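Local coordinates for MgGH51 (Meripilus giganteus, PDB 6ZPV), which hydrolyses alpha-L-arabinofuranosides, probably releasing terminal arabinofuranosyl groups from plant polysaccharides as a fungal member of glycoside hydrolase family GH51, at residues Y274-E279 with L335-P340; V13-Y18 with T342-E347. All blocks are in the same frame, centred on the assembly; numbering follows the deposited sequence.

Interaction 1 (Y274-E279 with L335-P340); sequences YLQFFE and LGHPEP
His337 and Glu279 join across this surface contact through a single strong polar link, an instructive case of an imidazole clamped between two acceptors. The histidine can be followed outward from CB. Its CG stands anti to the backbone N (chi1 -159°), which sends the ring out toward helix 271-281 while ND1 can still bond within its own loop. On one branch, CD2 comes within 3.8 Å of Gln276 OE1, an oblique approach with the amide and ring planes well turned from each other. On the other branch, ND1 turns back to its own segment and donates to the backbone O of Glu339 at 2.7 Å, lying in the ring plane but rather bent at the hydrogen (133°). CE1, between the two nitrogens, comes within 3.5 Å of Glu279 OE2. At the tip, NE2 donates to Glu279 OE2 over 2.7 Å, with an N-H...O angle of 160°. OE2 receives it on its syn lone pair, again close to the plane of the imidazole. With both nitrogens donating, the ring is fixed against rotation and may well be an imidazolium, stabilised by the carboxylate.

Glu279 reaches this position on an extended chain, and its second oxygen is held from above the carboxylate plane, where Gln276 NE2 donates to OE1 at 3.0 Å. The same NE2 also serves Asp280. Phe341 stacks on the imidazole from outside the two segments. Replacing the histidine by a leucine would probably leave Glu279 OE2 and the Glu339 carbonyl each without its ring N-H and the carboxylate freer to turn. Gly336, with positive phi, is the C-prime residue ending helix 327-334. The arrangement is thus a His-carboxylate hydrogen bond joining an outer helix of the GH51 barrel to the loop that leaves helix 327-334 through a Schellman motif.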
loop_
_atom_site.group_PDB
_atom_site.type_symbol
_atom_site.label_atom_id
_atom_site.label_comp_id
_atom_site.label_asym_id
_atom_site.label_seq_id
_atom_site.Cartn_x
_atom_site.Cartn_y
_atom_site.Cartn_z
ATOM N N TYR A 274 -0.712 4.246 -9.699
ATOM C CA TYR A 274 -1.605 3.232 -9.103
ATOM C C TYR A 274 -2.257 2.387 -10.211
ATOM O O TYR A 274 -2.217 1.156 -10.153
ATOM C CB TYR A 274 -2.673 3.917 -8.216
ATOM C CG TYR A 274 -2.257 4.422 -6.873
ATOM C CD1 TYR A 274 -1.924 3.528 -5.864
ATOM C CD2 TYR A 274 -2.288 5.774 -6.543
ATOM C CE1 TYR A 274 -1.655 3.946 -4.561
ATOM C CE2 TYR A 274 -1.987 6.207 -5.264
ATOM C CZ TYR A 274 -1.666 5.297 -4.272
ATOM O OH TYR A 274 -1.438 5.668 -2.963
ATOM N N LEU A 275 -2.897 3.064 -11.155
ATOM C CA LEU A 275 -3.645 2.341 -12.178
ATOM C C LEU A 275 -2.756 1.424 -13.022
ATOM O O LEU A 275 -3.168 0.281 -13.316
ATOM C CB LEU A 275 -4.398 3.334 -13.080
ATOM C CG LEU A 275 -5.461 4.174 -12.377
ATOM C CD1 LEU A 275 -5.934 5.307 -13.257
ATOM C CD2 LEU A 275 -6.630 3.302 -11.946
ATOM N N GLN A 276 -1.551 1.873 -13.335
ATOM C CA GLN A 276 -0.615 1.037 -14.107
ATOM C C GLN A 276 -0.253 -0.208 -13.280
ATOM O O GLN A 276 -0.119 -1.305 -13.849
ATOM C CB GLN A 276 0.630 1.833 -14.512
ATOM C CG GLN A 276 1.518 1.073 -15.462
ATOM C CD GLN A 276 0.800 0.693 -16.752
ATOM O OE1 GLN A 276 0.424 1.602 -17.522
ATOM N NE2 GLN A 276 0.677 -0.602 -17.050
ATOM N N PHE A 277 -0.055 -0.057 -11.979
ATOM C CA PHE A 277 0.255 -1.224 -11.131
ATOM C C PHE A 277 -0.893 -2.226 -11.143
ATOM O O PHE A 277 -0.666 -3.447 -11.197
ATOM C CB PHE A 277 0.513 -0.745 -9.701
ATOM C CG PHE A 277 0.863 -1.843 -8.735
ATOM C CD1 PHE A 277 1.920 -2.707 -9.003
ATOM C CD2 PHE A 277 0.209 -1.957 -7.527
ATOM C CE1 PHE A 277 2.260 -3.712 -8.117
ATOM C CE2 PHE A 277 0.584 -2.941 -6.627
ATOM C CZ PHE A 277 1.620 -3.767 -6.894
ATOM N N PHE A 278 -2.139 -1.734 -11.149
ATOM C CA PHE A 278 -3.294 -2.641 -11.223
ATOM C C PHE A 278 -3.275 -3.435 -12.548
ATOM O O PHE A 278 -3.450 -4.677 -12.544
ATOM C CB PHE A 278 -4.609 -1.880 -11.044
ATOM C CG PHE A 278 -4.667 -0.986 -9.839
ATOM C CD1 PHE A 278 -3.856 -1.183 -8.725
ATOM C CD2 PHE A 278 -5.492 0.117 -9.835
ATOM C CE1 PHE A 278 -3.881 -0.298 -7.664
ATOM C CE2 PHE A 278 -5.512 1.001 -8.766
ATOM C CZ PHE A 278 -4.671 0.823 -7.712
ATOM N N GLU A 279 -3.049 -2.706 -13.642
ATOM C CA GLU A 279 -2.933 -3.347 -14.945
ATOM C C GLU A 279 -1.815 -4.387 -14.916
ATOM O O GLU A 279 -1.990 -5.534 -15.433
ATOM C CB GLU A 279 -2.659 -2.306 -16.051
ATOM C CG GLU A 279 -2.450 -2.882 -17.402
ATOM C CD GLU A 279 -2.431 -1.787 -18.436
ATOM O OE1 GLU A 279 -1.330 -1.559 -19.061
ATOM O OE2 GLU A 279 -3.427 -1.108 -18.581
ATOM N N LEU A 335 -0.987 11.070 -21.536
ATOM C CA LEU A 335 0.040 10.449 -20.702
ATOM C C LEU A 335 0.319 9.002 -21.111
ATOM O O LEU A 335 1.098 8.323 -20.417
ATOM C CB LEU A 335 -0.400 10.552 -19.241
ATOM C CG LEU A 335 -0.435 11.984 -18.694
ATOM C CD1 LEU A 335 -1.167 12.044 -17.346
ATOM C CD2 LEU A 335 0.954 12.563 -18.548
ATOM N N GLY A 336 -0.202 8.563 -22.238
ATOM C CA GLY A 336 0.211 7.295 -22.832
ATOM C C GLY A 336 -0.744 6.141 -22.650
ATOM O O GLY A 336 -0.395 5.035 -23.057
ATOM N N HIS A 337 -1.927 6.367 -22.066
ATOM C CA HIS A 337 -2.867 5.251 -21.810
ATOM C C HIS A 337 -4.271 5.604 -22.268
ATOM O O HIS A 337 -5.183 5.717 -21.444
ATOM C CB HIS A 337 -2.817 4.864 -20.317
ATOM C CG HIS A 337 -3.320 3.493 -20.062
ATOM N ND1 HIS A 337 -4.651 3.132 -20.199
ATOM C CD2 HIS A 337 -2.657 2.353 -19.698
ATOM C CE1 HIS A 337 -4.786 1.851 -19.883
ATOM N NE2 HIS A 337 -3.585 1.357 -19.622
ATOM N N PRO A 338 -4.482 5.718 -23.590
ATOM C CA PRO A 338 -5.812 6.064 -24.053
ATOM C C PRO A 338 -6.921 5.066 -23.691
ATOM O O PRO A 338 -8.085 5.459 -23.622
ATOM C CB PRO A 338 -5.569 6.183 -25.594
ATOM C CG PRO A 338 -4.388 5.330 -25.831
ATOM C CD PRO A 338 -3.474 5.618 -24.662
ATOM N N GLU A 339 -6.604 3.778 -23.557
ATOM C CA GLU A 339 -7.653 2.803 -23.180
ATOM C C GLU A 339 -8.108 3.127 -21.753
ATOM O O GLU A 339 -7.290 3.457 -20.887
ATOM C CB GLU A 339 -7.114 1.364 -23.240
ATOM C CG GLU A 339 -6.803 0.916 -24.645
ATOM C CD GLU A 339 -7.974 0.986 -25.597
ATOM O OE1 GLU A 339 -9.081 0.718 -25.171
ATOM O OE2 GLU A 339 -7.734 1.302 -26.776
ATOM N N PRO A 340 -9.402 2.964 -21.439
ATOM C CA PRO A 340 -9.856 3.065 -20.056
ATOM C C PRO A 340 -9.238 1.962 -19.209
ATOM O O PRO A 340 -9.083 0.828 -19.698
ATOM C CB PRO A 340 -11.358 2.972 -20.151
ATOM C CG PRO A 340 -11.550 2.127 -21.410
ATOM C CD PRO A 340 -10.502 2.635 -22.387
#

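Interaction 2 (V13-Y18 with T342-E347). With SO4 (sulfate ion), chain R.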
loop_
_atom_site.group_PDB
_atom_site.type_symbol
_atom_site.label_atom_id
_atom_site.label_comp_id
_atom_site.label_asym_id
_atom_site.label_seq_id
_atom_site.Cartn_x
_atom_site.Cartn_y
_atom_site.Cartn_z
ATOM N N VAL A 13 -18.330 -17.965 -5.187
ATOM C CA VAL A 13 -17.374 -17.159 -4.404
ATOM C C VAL A 13 -16.934 -16.032 -5.324
ATOM O O VAL A 13 -16.431 -16.289 -6.405
ATOM C CB VAL A 13 -16.172 -17.987 -3.967
ATOM C CG1 VAL A 13 -15.243 -17.130 -3.131
ATOM C CG2 VAL A 13 -16.579 -19.213 -3.188
ATOM N N PRO A 14 -17.153 -14.760 -4.943
ATOM C CA PRO A 14 -16.790 -13.634 -5.806
ATOM C C PRO A 14 -15.309 -13.653 -6.181
ATOM O O PRO A 14 -14.464 -13.982 -5.329
ATOM C CB PRO A 14 -17.105 -12.422 -4.913
ATOM C CG PRO A 14 -18.115 -12.843 -3.965
ATOM C CD PRO A 14 -17.721 -14.291 -3.675
ATOM N N SER A 15 -14.993 -13.164 -7.372
ATOM C CA SER A 15 -13.580 -13.018 -7.781
ATOM C C SER A 15 -12.858 -12.020 -6.885
ATOM O O SER A 15 -11.619 -12.159 -6.775
ATOM C CB SER A 15 -13.503 -12.588 -9.243
ATOM O OG SER A 15 -13.850 -11.236 -9.438
ATOM N N THR A 16 -13.561 -11.109 -6.273
ATOM C CA THR A 16 -13.015 -10.016 -5.477
ATOM C C THR A 16 -12.814 -10.333 -4.004
ATOM O O THR A 16 -12.437 -9.433 -3.267
ATOM C CB THR A 16 -13.944 -8.802 -5.654
ATOM O OG1 THR A 16 -15.292 -9.211 -5.389
ATOM C CG2 THR A 16 -13.837 -8.191 -7.029
ATOM N N LEU A 17 -13.024 -11.586 -3.577
ATOM C CA LEU A 17 -13.100 -11.799 -2.114
ATOM C C LEU A 17 -11.856 -11.319 -1.399
ATOM O O LEU A 17 -11.997 -10.730 -0.302
ATOM C CB LEU A 17 -13.370 -13.259 -1.805
ATOM C CG LEU A 17 -13.579 -13.589 -0.337
ATOM C CD1 LEU A 17 -14.655 -12.759 0.315
ATOM C CD2 LEU A 17 -13.902 -15.067 -0.182
ATOM N N TYR A 18 -10.656 -11.588 -1.879
ATOM C CA TYR A 18 -9.421 -11.248 -1.169
ATOM C C TYR A 18 -8.639 -10.168 -1.892
ATOM O O TYR A 18 -8.359 -10.347 -3.106
ATOM C CB TYR A 18 -8.537 -12.475 -0.919
ATOM C CG TYR A 18 -9.258 -13.581 -0.179
ATOM C CD1 TYR A 18 -9.535 -13.457 1.174
ATOM C CD2 TYR A 18 -9.698 -14.710 -0.825
ATOM C CE1 TYR A 18 -10.242 -14.456 1.859
ATOM C CE2 TYR A 18 -10.393 -15.707 -0.151
ATOM C CZ TYR A 18 -10.682 -15.580 1.181
ATOM O OH TYR A 18 -11.351 -16.557 1.886
ATOM N N THR A 342 -9.940 -0.580 -15.800
ATOM C CA THR A 342 -11.056 -1.210 -15.101
ATOM C C THR A 342 -11.445 -0.336 -13.881
ATOM O O THR A 342 -10.533 0.052 -13.117
ATOM C CB THR A 342 -10.662 -2.612 -14.581
ATOM O OG1 THR A 342 -10.323 -3.399 -15.713
ATOM C CG2 THR A 342 -11.755 -3.249 -13.765
ATOM N N LEU A 343 -12.746 -0.122 -13.670
ATOM C CA LEU A 343 -13.208 0.498 -12.392
ATOM C C LEU A 343 -14.669 0.105 -12.185
ATOM O O LEU A 343 -15.548 0.578 -12.889
ATOM C CB LEU A 343 -13.075 2.017 -12.412
ATOM C CG LEU A 343 -13.558 2.727 -11.176
ATOM C CD1 LEU A 343 -12.730 2.427 -9.948
ATOM C CD2 LEU A 343 -13.624 4.237 -11.411
ATOM N N ARG A 344 -14.928 -0.751 -11.203
ATOM C CA ARG A 344 -16.267 -1.233 -10.895
ATOM C C ARG A 344 -16.790 -0.695 -9.575
ATOM O O ARG A 344 -18.009 -0.813 -9.338
ATOM C CB ARG A 344 -16.315 -2.772 -10.871
ATOM C CG ARG A 344 -15.908 -3.410 -12.189
ATOM C CD ARG A 344 -16.344 -4.838 -12.284
ATOM N NE ARG A 344 -15.724 -5.699 -11.325
ATOM C CZ ARG A 344 -16.146 -6.902 -10.902
ATOM N NH1 ARG A 344 -15.424 -7.611 -10.062
ATOM N NH2 ARG A 344 -17.293 -7.389 -11.307
ATOM N N PHE A 345 -15.913 -0.213 -8.697
ATOM C CA PHE A 345 -16.253 0.091 -7.292
ATOM C C PHE A 345 -15.611 1.448 -6.913
ATOM O O PHE A 345 -14.409 1.605 -7.082
ATOM C CB PHE A 345 -15.662 -0.982 -6.374
ATOM C CG PHE A 345 -16.121 -2.392 -6.635
ATOM C CD1 PHE A 345 -17.411 -2.781 -6.357
ATOM C CD2 PHE A 345 -15.278 -3.271 -7.256
ATOM C CE1 PHE A 345 -17.815 -4.078 -6.625
ATOM C CE2 PHE A 345 -15.724 -4.551 -7.583
ATOM C CZ PHE A 345 -16.976 -4.960 -7.248
ATOM N N VAL A 346 -16.423 2.319 -6.333
ATOM C CA VAL A 346 -15.965 3.598 -5.806
ATOM C C VAL A 346 -16.467 3.740 -4.376
ATOM O O VAL A 346 -17.682 3.504 -4.121
ATOM C CB VAL A 346 -16.370 4.809 -6.676
ATOM C CG1 VAL A 346 -16.190 6.120 -5.941
ATOM C CG2 VAL A 346 -15.623 4.760 -7.996
ATOM N N GLU A 347 -15.559 4.102 -3.470
ATOM C CA GLU A 347 -15.921 4.289 -2.060
ATOM C C GLU A 347 -16.078 5.782 -1.773
ATOM O O GLU A 347 -15.223 6.598 -2.159
ATOM C CB GLU A 347 -14.846 3.631 -1.166
ATOM C CG GLU A 347 -15.192 3.650 0.311
ATOM C CD GLU A 347 -14.436 2.642 1.141
ATOM O OE1 GLU A 347 -13.613 1.903 0.584
ATOM O OE2 GLU A 347 -14.709 2.613 2.406
HETATM S S SO4 R . -17.280 -10.991 -9.430
HETATM O O1 SO4 R . -16.102 -10.304 -8.860
HETATM O O2 SO4 R . -17.624 -10.594 -10.762
HETATM O O3 SO4 R . -18.449 -10.662 -8.529
HETATM O O4 SO4 R . -17.023 -12.413 -9.261
#
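The guanidinium of Arg344, at the N-terminal end of strand 345-348 in the (beta/alpha)8 barrel, meets Thr16 at its edge, where CG2 lies near the plane and 3.5 Å from NH1; the sulfate occupies the edge too, with its sulfur in plane. Over one face, offset toward the rim, stands CZ of the neighbouring Phe345, 4.0 Å above the plane. Phe345 in turn carries Arg344 CB over one ring face, likewise offset, while Thr16 CG2 approaches its CE2 obliquely at 4.1 Å. Beside these groups runs the type I turn of Pro14 to Leu17 that precedes the first barrel strand, 20-21.

No direct hydrogen bond spans the two segments; the sulfate, probably from the crystallisation liquor, mediates instead. Arg344 grips two of its oxygens, NH1 binding O1 at 3.0 Å and NH2 binding O2 in a longer bond, while NE is engaged in a salt bridge with Glu284. Thr16 turns its methyl to the arginine and its OG1 to the backbone O of Phe475. With chi1 at 74°, Ser15 OG stands between the backbone N and the carbonyl carbon, facing the anion, and donates to O1 over a short 2.5 Å. The backbone completes the grip: Ser15 N donates almost straight to sulfate O4, at 2.9 Å and 177°.

Interactions 1 and 2 follow one another along the chain: segment 335-340 is separated from 342-347 by Phe341 alone, whose side chain also meets Leu275 of helix 271-281. Their centres lie 18 Å apart; beyond this junction they do not meet, and the chain between the two segments of interaction 2 contains the whole of interaction 1. Interaction 1 joins the loop before strand 345-348 to helix 271-281; interaction 2 sets the start of the strand beside the turn before strand 20-21, with the polar link made by the sulfate. Active sites of such barrels lie at the C-terminal strand ends, so the sulfate, at the N-terminal end, probably does not mark the substrate pocket.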